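Local coordinates for beta-glycosidase (Bacteroides caccae, PDB 6T2R), which probably acts as an endo-beta-galactosidase of glycoside hydrolase family 16, an O-glycanase that starts the breakdown of mucin glycans, at residues A[48-51]-A[56-59]; A[162-167]-A[172-177]; A[230-235]-A[256-261]. All blocks are in the same frame, centred on the assembly; numbering follows the deposited sequence.

Interaction 1: A[48-51]-A[56-59]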
loop_
_atom_site.group_PDB
_atom_site.type_symbol
_atom_site.label_atom_id
_atom_site.label_comp_id
_atom_site.label_asym_id
_atom_site.label_seq_id
_atom_site.Cartn_x
_atom_site.Cartn_y
_atom_site.Cartn_z
ATOM N N SER A 48 -4.388 4.190 12.307
ATOM C CA SER A 48 -5.046 5.510 12.423
ATOM C C SER A 48 -5.644 5.823 11.058
ATOM O O SER A 48 -5.093 5.329 9.999
ATOM C CB SER A 48 -4.058 6.580 12.856
ATOM O OG SER A 48 -3.397 6.237 14.062
ATOM N N ARG A 49 -6.728 6.586 11.055
ATOM C CA ARG A 49 -7.329 7.123 9.813
ATOM C C ARG A 49 -6.358 8.116 9.194
ATOM O O ARG A 49 -5.634 8.824 9.947
ATOM C CB ARG A 49 -8.699 7.760 10.064
ATOM C CG ARG A 49 -9.751 6.759 10.516
ATOM C CD ARG A 49 -11.156 7.354 10.545
ATOM N NE ARG A 49 -12.099 6.305 10.900
ATOM C CZ ARG A 49 -13.383 6.480 11.207
ATOM N NH1 ARG A 49 -13.950 7.666 11.161
ATOM N NH2 ARG A 49 -14.112 5.437 11.510
ATOM N N ILE A 50 -6.334 8.161 7.866
ATOM C CA ILE A 50 -5.380 9.046 7.159
ATOM C C ILE A 50 -6.016 10.426 7.061
ATOM O O ILE A 50 -7.096 10.581 6.504
ATOM C CB ILE A 50 -5.002 8.490 5.772
ATOM C CG1 ILE A 50 -4.270 7.140 5.839
ATOM C CG2 ILE A 50 -4.208 9.527 5.002
ATOM C CD1 ILE A 50 -4.151 6.447 4.500
ATOM N N PRO A 51 -5.288 11.493 7.437
ATOM C CA PRO A 51 -5.810 12.840 7.270
ATOM C C PRO A 51 -5.717 13.333 5.820
ATOM O O PRO A 51 -4.936 12.789 5.019
ATOM C CB PRO A 51 -4.923 13.672 8.207
ATOM C CG PRO A 51 -3.591 12.941 8.230
ATOM C CD PRO A 51 -3.920 11.480 7.985
ATOM N N ASP A 56 -2.443 14.357 -4.939
ATOM C CA ASP A 56 -3.622 13.764 -5.635
ATOM C C ASP A 56 -4.199 12.588 -4.830
ATOM O O ASP A 56 -5.432 12.370 -4.875
ATOM C CB ASP A 56 -3.291 13.219 -7.034
ATOM C CG ASP A 56 -3.286 14.253 -8.144
ATOM O OD1 ASP A 56 -3.395 15.443 -7.823
ATOM O OD2 ASP A 56 -3.161 13.860 -9.324
ATOM N N TRP A 57 -3.336 11.826 -4.157
ATOM C CA TRP A 57 -3.752 10.601 -3.444
ATOM C C TRP A 57 -4.456 11.005 -2.157
ATOM O O TRP A 57 -5.360 10.271 -1.754
ATOM C CB TRP A 57 -2.554 9.678 -3.186
ATOM C CG TRP A 57 -1.721 10.054 -2.005
ATOM C CD1 TRP A 57 -0.590 10.821 -2.000
ATOM C CD2 TRP A 57 -1.943 9.662 -0.646
ATOM N NE1 TRP A 57 -0.078 10.907 -0.737
ATOM C CE2 TRP A 57 -0.880 10.200 0.114
ATOM C CE3 TRP A 57 -2.907 8.875 -0.004
ATOM C CZ2 TRP A 57 -0.769 10.001 1.485
ATOM C CZ3 TRP A 57 -2.801 8.697 1.362
ATOM C CH2 TRP A 57 -1.734 9.230 2.086
ATOM N N GLN A 58 -4.024 12.104 -1.544
ATOM C CA GLN A 58 -4.416 12.469 -0.160
ATOM C C GLN A 58 -5.514 13.549 -0.155
ATOM O O GLN A 58 -5.995 13.875 0.946
ATOM C CB GLN A 58 -3.185 12.907 0.615
ATOM C CG GLN A 58 -3.283 12.538 2.084
ATOM C CD GLN A 58 -2.104 13.071 2.833
ATOM O OE1 GLN A 58 -1.189 13.610 2.221
ATOM N NE2 GLN A 58 -2.122 12.905 4.149
ATOM N N ASN A 59 -5.828 14.090 -1.339
ATOM C CA ASN A 59 -6.940 15.017 -1.662
ATOM C C ASN A 59 -8.255 14.763 -0.941
ATOM O O ASN A 59 -8.994 15.729 -0.716
ATOM C CB ASN A 59 -7.462 14.767 -3.077
ATOM C CG ASN A 59 -6.864 15.813 -3.932
ATOM O OD1 ASN A 59 -6.219 16.651 -3.358
ATOM N ND2 ASN A 59 -7.069 15.772 -5.224
#

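Interaction 2: A[162-167]-A[172-177]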
loop_
_atom_site.group_PDB
_atom_site.type_symbol
_atom_site.label_atom_id
_atom_site.label_comp_id
_atom_site.label_asym_id
_atom_site.label_seq_id
_atom_site.Cartn_x
_atom_site.Cartn_y
_atom_site.Cartn_z
ATOM N N SER A 162 11.823 6.828 -6.039
ATOM C CA SER A 162 13.012 7.253 -5.276
ATOM C C SER A 162 13.552 8.574 -5.822
ATOM O O SER A 162 13.099 9.017 -6.846
ATOM C CB SER A 162 14.067 6.185 -5.387
ATOM O OG SER A 162 14.542 6.064 -6.729
ATOM N N HIS A 163 14.629 9.073 -5.231
ATOM C CA HIS A 163 15.449 10.173 -5.809
ATOM C C HIS A 163 15.865 9.783 -7.226
ATOM O O HIS A 163 15.839 10.614 -8.125
ATOM C CB HIS A 163 16.648 10.418 -4.909
ATOM C CG HIS A 163 17.680 11.322 -5.460
ATOM N ND1 HIS A 163 17.482 12.672 -5.527
ATOM C CD2 HIS A 163 18.913 11.067 -5.961
ATOM C CE1 HIS A 163 18.577 13.217 -6.021
ATOM N NE2 HIS A 163 19.464 12.258 -6.312
ATOM N N TYR A 164 16.220 8.530 -7.412
ATOM C CA TYR A 164 16.803 8.019 -8.671
ATOM C C TYR A 164 15.709 7.967 -9.736
ATOM O O TYR A 164 15.967 8.459 -10.819
ATOM C CB TYR A 164 17.461 6.670 -8.375
ATOM C CG TYR A 164 18.161 5.987 -9.522
ATOM C CD1 TYR A 164 17.477 5.084 -10.318
ATOM C CD2 TYR A 164 19.523 6.158 -9.744
ATOM C CE1 TYR A 164 18.117 4.380 -11.321
ATOM C CE2 TYR A 164 20.175 5.473 -10.758
ATOM C CZ TYR A 164 19.463 4.592 -11.559
ATOM O OH TYR A 164 20.083 3.862 -12.527
ATOM N N THR A 165 14.534 7.405 -9.426
ATOM C CA THR A 165 13.459 7.224 -10.410
ATOM C C THR A 165 12.807 8.563 -10.706
ATOM O O THR A 165 12.467 8.789 -11.859
ATOM C CB THR A 165 12.388 6.240 -9.944
ATOM O OG1 THR A 165 11.677 6.826 -8.850
ATOM C CG2 THR A 165 12.967 4.880 -9.615
ATOM N N TYR A 166 12.551 9.362 -9.682
ATOM C CA TYR A 166 11.713 10.578 -9.781
ATOM C C TYR A 166 12.603 11.821 -9.963
ATOM O O TYR A 166 12.517 12.480 -10.988
ATOM C CB TYR A 166 10.796 10.701 -8.564
ATOM C CG TYR A 166 9.843 11.863 -8.632
ATOM C CD1 TYR A 166 8.620 11.772 -9.284
ATOM C CD2 TYR A 166 10.164 13.067 -8.014
ATOM C CE1 TYR A 166 7.748 12.853 -9.322
ATOM C CE2 TYR A 166 9.310 14.153 -8.054
ATOM C CZ TYR A 166 8.104 14.044 -8.720
ATOM O OH TYR A 166 7.273 15.116 -8.710
ATOM N N THR A 167 13.425 12.190 -8.995
ATOM C CA THR A 167 14.239 13.430 -9.108
ATOM C C THR A 167 15.251 13.338 -10.273
ATOM O O THR A 167 15.336 14.308 -11.043
ATOM C CB THR A 167 14.886 13.794 -7.773
ATOM O OG1 THR A 167 13.889 13.727 -6.752
ATOM C CG2 THR A 167 15.482 15.180 -7.809
ATOM N N ASN A 172 13.559 3.547 -15.994
ATOM C CA ASN A 172 13.580 2.331 -16.844
ATOM C C ASN A 172 14.904 1.554 -16.762
ATOM O O ASN A 172 14.959 0.510 -17.426
ATOM C CB ASN A 172 13.302 2.706 -18.299
ATOM C CG ASN A 172 11.959 3.384 -18.444
ATOM O OD1 ASN A 172 10.942 2.819 -18.060
ATOM N ND2 ASN A 172 11.945 4.568 -19.029
ATOM N N ASN A 173 15.934 2.007 -16.033
ATOM C CA ASN A 173 17.223 1.277 -15.932
ATOM C C ASN A 173 17.704 1.291 -14.485
ATOM O O ASN A 173 18.576 2.085 -14.117
ATOM C CB ASN A 173 18.279 1.903 -16.843
ATOM C CG ASN A 173 17.741 2.156 -18.230
ATOM O OD1 ASN A 173 17.031 3.139 -18.454
ATOM N ND2 ASN A 173 18.028 1.255 -19.143
ATOM N N PRO A 174 17.191 0.416 -13.599
ATOM C CA PRO A 174 16.260 -0.647 -13.979
ATOM C C PRO A 174 14.791 -0.235 -13.972
ATOM O O PRO A 174 14.477 0.806 -13.411
ATOM C CB PRO A 174 16.491 -1.695 -12.891
ATOM C CG PRO A 174 16.918 -0.880 -11.675
ATOM C CD PRO A 174 17.575 0.381 -12.188
ATOM N N LYS A 175 13.940 -1.064 -14.580
ATOM C CA LYS A 175 12.475 -0.816 -14.719
ATOM C C LYS A 175 11.887 -0.641 -13.306
ATOM O O LYS A 175 12.042 -1.538 -12.487
ATOM C CB LYS A 175 11.831 -1.985 -15.476
ATOM C CG LYS A 175 10.679 -1.624 -16.401
ATOM C CD LYS A 175 10.211 -2.776 -17.284
ATOM C CE LYS A 175 9.397 -3.793 -16.514
ATOM N NZ LYS A 175 9.045 -4.940 -17.380
ATOM N N HIS A 176 11.256 0.484 -13.013
ATOM C CA HIS A 176 10.807 0.822 -11.646
ATOM C C HIS A 176 9.392 0.304 -11.363
ATOM O O HIS A 176 8.959 0.405 -10.182
ATOM C CB HIS A 176 10.909 2.329 -11.426
ATOM C CG HIS A 176 9.787 3.108 -12.018
ATOM N ND1 HIS A 176 9.021 3.956 -11.267
ATOM C CD2 HIS A 176 9.315 3.180 -13.279
ATOM C CE1 HIS A 176 8.120 4.509 -12.050
ATOM N NE2 HIS A 176 8.276 4.053 -13.277
ATOM N N GLY A 177 8.708 -0.234 -12.367
ATOM C CA GLY A 177 7.318 -0.697 -12.215
ATOM C C GLY A 177 6.900 -1.727 -13.250
ATOM O O GLY A 177 7.571 -1.879 -14.252
#

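Interaction 3: A[230-235]-A[256-261]. With SO4 (sulfate ion), chain B.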
loop_
_atom_site.group_PDB
_atom_site.type_symbol
_atom_site.label_atom_id
_atom_site.label_comp_id
_atom_site.label_asym_id
_atom_site.label_seq_id
_atom_site.Cartn_x
_atom_site.Cartn_y
_atom_site.Cartn_z
ATOM N N LEU A 230 2.851 1.176 6.724
ATOM C CA LEU A 230 1.940 0.612 5.702
ATOM C C LEU A 230 0.715 1.509 5.611
ATOM O O LEU A 230 0.233 1.942 6.660
ATOM C CB LEU A 230 1.516 -0.779 6.163
ATOM C CG LEU A 230 0.507 -1.464 5.259
ATOM C CD1 LEU A 230 0.998 -1.565 3.811
ATOM C CD2 LEU A 230 0.197 -2.844 5.810
ATOM N N LEU A 231 0.331 1.838 4.398
ATOM C CA LEU A 231 -0.870 2.622 4.038
ATOM C C LEU A 231 -1.747 1.699 3.189
ATOM O O LEU A 231 -1.209 1.041 2.228
ATOM C CB LEU A 231 -0.477 3.867 3.221
ATOM C CG LEU A 231 0.517 4.838 3.875
ATOM C CD1 LEU A 231 1.969 4.421 3.594
ATOM C CD2 LEU A 231 0.307 6.250 3.359
ATOM N N ILE A 232 -3.034 1.714 3.482
ATOM C CA ILE A 232 -4.115 1.033 2.716
ATOM C C ILE A 232 -5.245 2.046 2.585
ATOM O O ILE A 232 -5.723 2.509 3.645
ATOM C CB ILE A 232 -4.610 -0.252 3.403
ATOM C CG1 ILE A 232 -3.459 -1.219 3.680
ATOM C CG2 ILE A 232 -5.690 -0.871 2.524
ATOM C CD1 ILE A 232 -3.802 -2.419 4.524
ATOM N N ASP A 233 -5.596 2.465 1.371
ATOM C CA ASP A 233 -6.527 3.611 1.292
ATOM C C ASP A 233 -7.171 3.661 -0.077
ATOM O O ASP A 233 -6.483 3.415 -1.082
ATOM C CB ASP A 233 -5.813 4.932 1.634
ATOM C CG ASP A 233 -4.767 5.338 0.604
ATOM O OD1 ASP A 233 -3.679 4.719 0.585
ATOM O OD2 ASP A 233 -5.084 6.220 -0.212
ATOM N N MET A 234 -8.470 3.937 -0.061
ATOM C CA MET A 234 -9.263 4.294 -1.243
ATOM C C MET A 234 -8.812 5.689 -1.672
ATOM O O MET A 234 -8.404 6.520 -0.808
ATOM C CB MET A 234 -10.763 4.269 -0.927
ATOM C CG MET A 234 -11.663 4.600 -2.111
ATOM S SD MET A 234 -11.329 3.640 -3.583
ATOM C CE MET A 234 -11.869 2.004 -3.086
ATOM N N GLN A 235 -8.864 5.898 -2.977
ATOM C CA GLN A 235 -8.393 7.114 -3.653
ATOM C C GLN A 235 -9.376 7.344 -4.803
ATOM O O GLN A 235 -9.824 6.339 -5.445
ATOM C CB GLN A 235 -6.936 6.924 -4.108
ATOM C CG GLN A 235 -5.967 6.791 -2.949
ATOM C CD GLN A 235 -4.525 6.510 -3.310
ATOM O OE1 GLN A 235 -4.150 6.278 -4.460
ATOM N NE2 GLN A 235 -3.715 6.471 -2.289
ATOM N N ASP A 256 -9.357 -8.399 3.779
ATOM C CA ASP A 256 -9.434 -9.631 4.593
ATOM C C ASP A 256 -8.342 -9.609 5.660
ATOM O O ASP A 256 -8.678 -9.885 6.845
ATOM C CB ASP A 256 -9.335 -10.838 3.664
ATOM C CG ASP A 256 -9.699 -12.162 4.299
ATOM O OD1 ASP A 256 -10.210 -12.158 5.437
ATOM O OD2 ASP A 256 -9.439 -13.178 3.643
ATOM N N TRP A 257 -7.078 -9.337 5.282
ATOM C CA TRP A 257 -5.949 -9.381 6.261
ATOM C C TRP A 257 -4.674 -8.726 5.731
ATOM O O TRP A 257 -4.515 -8.532 4.510
ATOM C CB TRP A 257 -5.626 -10.814 6.774
ATOM C CG TRP A 257 -5.490 -11.898 5.733
ATOM C CD1 TRP A 257 -6.391 -12.908 5.502
ATOM C CD2 TRP A 257 -4.396 -12.150 4.818
ATOM N NE1 TRP A 257 -5.957 -13.716 4.486
ATOM C CE2 TRP A 257 -4.733 -13.294 4.062
ATOM C CE3 TRP A 257 -3.183 -11.507 4.531
ATOM C CZ2 TRP A 257 -3.913 -13.804 3.056
ATOM C CZ3 TRP A 257 -2.379 -11.999 3.524
ATOM C CH2 TRP A 257 -2.720 -13.150 2.822
ATOM N N VAL A 258 -3.769 -8.465 6.673
ATOM C CA VAL A 258 -2.363 -8.084 6.413
ATOM C C VAL A 258 -1.520 -9.125 7.103
ATOM O O VAL A 258 -1.791 -9.372 8.290
ATOM C CB VAL A 258 -2.029 -6.693 6.962
ATOM C CG1 VAL A 258 -0.590 -6.313 6.657
ATOM C CG2 VAL A 258 -2.994 -5.650 6.430
ATOM N N ARG A 259 -0.516 -9.658 6.407
ATOM C CA ARG A 259 0.447 -10.608 7.031
ATOM C C ARG A 259 1.862 -10.131 6.760
ATOM O O ARG A 259 2.146 -9.642 5.675
ATOM C CB ARG A 259 0.242 -12.057 6.577
ATOM C CG ARG A 259 -1.042 -12.672 7.121
ATOM C CD ARG A 259 -1.403 -13.891 6.290
ATOM N NE ARG A 259 -2.593 -14.563 6.781
ATOM C CZ ARG A 259 -3.154 -15.577 6.163
ATOM N NH1 ARG A 259 -2.622 -16.068 5.063
ATOM N NH2 ARG A 259 -4.244 -16.114 6.642
ATOM N N HIS A 260 2.688 -10.257 7.789
ATOM C CA HIS A 260 4.107 -9.882 7.769
ATOM C C HIS A 260 4.894 -11.128 8.121
ATOM O O HIS A 260 4.630 -11.700 9.172
ATOM C CB HIS A 260 4.323 -8.693 8.703
ATOM C CG HIS A 260 5.692 -8.146 8.647
ATOM N ND1 HIS A 260 6.377 -8.087 7.490
ATOM C CD2 HIS A 260 6.487 -7.651 9.615
ATOM C CE1 HIS A 260 7.554 -7.549 7.717
ATOM N NE2 HIS A 260 7.650 -7.283 9.030
ATOM N N TYR A 261 5.779 -11.551 7.222
ATOM C CA TYR A 261 6.704 -12.684 7.432
ATOM C C TYR A 261 8.152 -12.184 7.462
ATOM O O TYR A 261 8.472 -11.107 6.868
ATOM C CB TYR A 261 6.506 -13.700 6.316
ATOM C CG TYR A 261 5.125 -14.292 6.186
ATOM C CD1 TYR A 261 4.113 -13.671 5.460
ATOM C CD2 TYR A 261 4.858 -15.538 6.734
ATOM C CE1 TYR A 261 2.861 -14.256 5.309
ATOM C CE2 TYR A 261 3.607 -16.129 6.606
ATOM C CZ TYR A 261 2.609 -15.498 5.886
ATOM O OH TYR A 261 1.416 -16.150 5.757
HETATM S S SO4 B . 9.219 -6.782 12.123
HETATM O O1 SO4 B . 9.054 -6.112 10.835
HETATM O O2 SO4 B . 7.915 -7.099 12.679
HETATM O O3 SO4 B . 9.907 -5.900 13.012
HETATM O O4 SO4 B . 9.951 -8.010 11.931
#

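Interaction 1: A[48-51]-A[56-59]
I50 and W57 form the tight half of this contact, where a loop closes back on the chain that leaves the short strand 48-49, paired with strand 92-98 in the beta-jelly-roll. I50 is buried. Its branch methyl CG2 lies 3.8 Å from W57 CH2, and its CD1 is 4.1 Å from W57 CZ3, so both methyl ends meet the far corner of the six-membered ring. The two side chains cross at about a right angle. W57 has its CG between the backbone N and the carbonyl carbon (chi1 81°), and this rotation brings the far ring corner to I50. From within the same segment Q58 CB covers one face of the indole, standing 3.6 Å above the plane over the ring centre. Beyond the pair, the ring meets W127 edge to face, while I50 and P51 both rest on W98 of strand 92-98.

The looser half is partly exposed and polar. Here the P51 ring stays 4.3 Å from Q58, measured CG to NE2, and a single hydrogen bond joins the segments. The Q58 chain, extended beyond CG, delivers its amide to the backbone carbonyl of P51. The bond is of ordinary length but bent: Q58 NE2 lies 2.9 Å from P51 O with an N-H...O angle of 140°, and the nitrogen stands above the carbonyl plane, 39° out of it.

Interaction 2: A[162-167]-A[172-177]
Y164 reaches N173 through the one hydrogen bond between these segments, a short, weakly bonded helical turn at about 163-167, with a pi-type turn, and the loop that leads into strand 177-181 of the jelly-roll. Y164 OH donates to N173 O at 2.8 Å, and the C=O...O angle of 162° shows an approach nearly along the carbonyl direction. The oxygen lies at the edge of the phenol ring, near its plane. With CG anti to the backbone N (chi1 -178°), the ring extends from the helix toward the loop. The accepting carbonyl belongs to the cis peptide that precedes P174.

Apolar contacts continue along the loop from this bond. P174 CD approaches Y164 CE1 at 4.1 Å, the two side chains crossing obliquely. Further along, T165 CG2 touches H176 CB at 3.7 Å. Y211 of strand 206-212 packs against Y164, T165 and P174 alike.

At the helix start, S162 is the N-cap and forms a capping box with T165: T165 N donates to S162 OG at 3.0 Å, and S162 N to T165 OG1 at 2.8 Å. T165 thus turns its methyl to the loop. H176 directs ND1 to V160 O, outside both segments, and meets the helix through CB.

The polar link therefore uses a main-chain acceptor, independent of the N173 side chain, while an aromatic CH, a methyl and methylenes supply the apolar remainder.

Interaction 3: A[230-235]-A[256-261]
V258 divides its two methyls between L230 and I232. L230 and V258 meet end to end, with L230 CD2 3.7 Å from V258 CG1, the methyl that stands anti to its own backbone N (chi1 -179°). I232 and V258 instead run alongside one another, pointing opposite ways, which leaves I232 CD1 beside V258 CG2 at 3.8 Å. All three residues are buried, and no hydrogen bond links the segments. The backbones are correspondingly far apart: L230 CA and V258 CA, the nearest pair, are separated by 9.7 Å. Such spacing, bridged by aliphatic side chains alone, is that of the facing sheets in the family 16 jelly-roll sandwich, here strand 228-233 against strand 251-263. On the other side of strand 256-261, R259 NE stands 3.6 Å above the W257 indole plane, over its centre. A classic beta bulge sets D256 and W257 against R113 of strand 108-116. Farther along, H260 gives ND1 to R109 O, and H260 NE2 donates to O1 of a sulfate, probably from the crystallisation liquor, at 2.6 Å with an N-H...O angle of 148°. Donation from both ring nitrogens would be consistent with a protonated imidazole, perhaps favoured by the anion; H106 N and Q262 NE2 hold the same ion.

How the interactions relate
Interactions 1 and 3 adjoin, their centres 14 Å apart. Strand 230-233 serves both: L230 and I232 enter the sandwich interior, whereas L231 and D233 point to the 48-59 region. There W57 CH2 is 3.8 Å from L231 CD2, and I50 CD1 is 3.6 Å from D233 CB. Interaction 2 is remote, centred 24 Å from each, with nearest atoms about 10 and 14 Å from interactions 1 and 3. W127 of strand 125-130, which meets W57 edge to face, bonds D233 OD1 through NE1; neighbouring segment 143-148 carries the family 16 catalytic sequence E-x-D-x-x-E, which may place interaction 1 near the substrate cleft. The sulfate at H260 (interaction 3), probably from the crystallisation liquor, does not mark the active site.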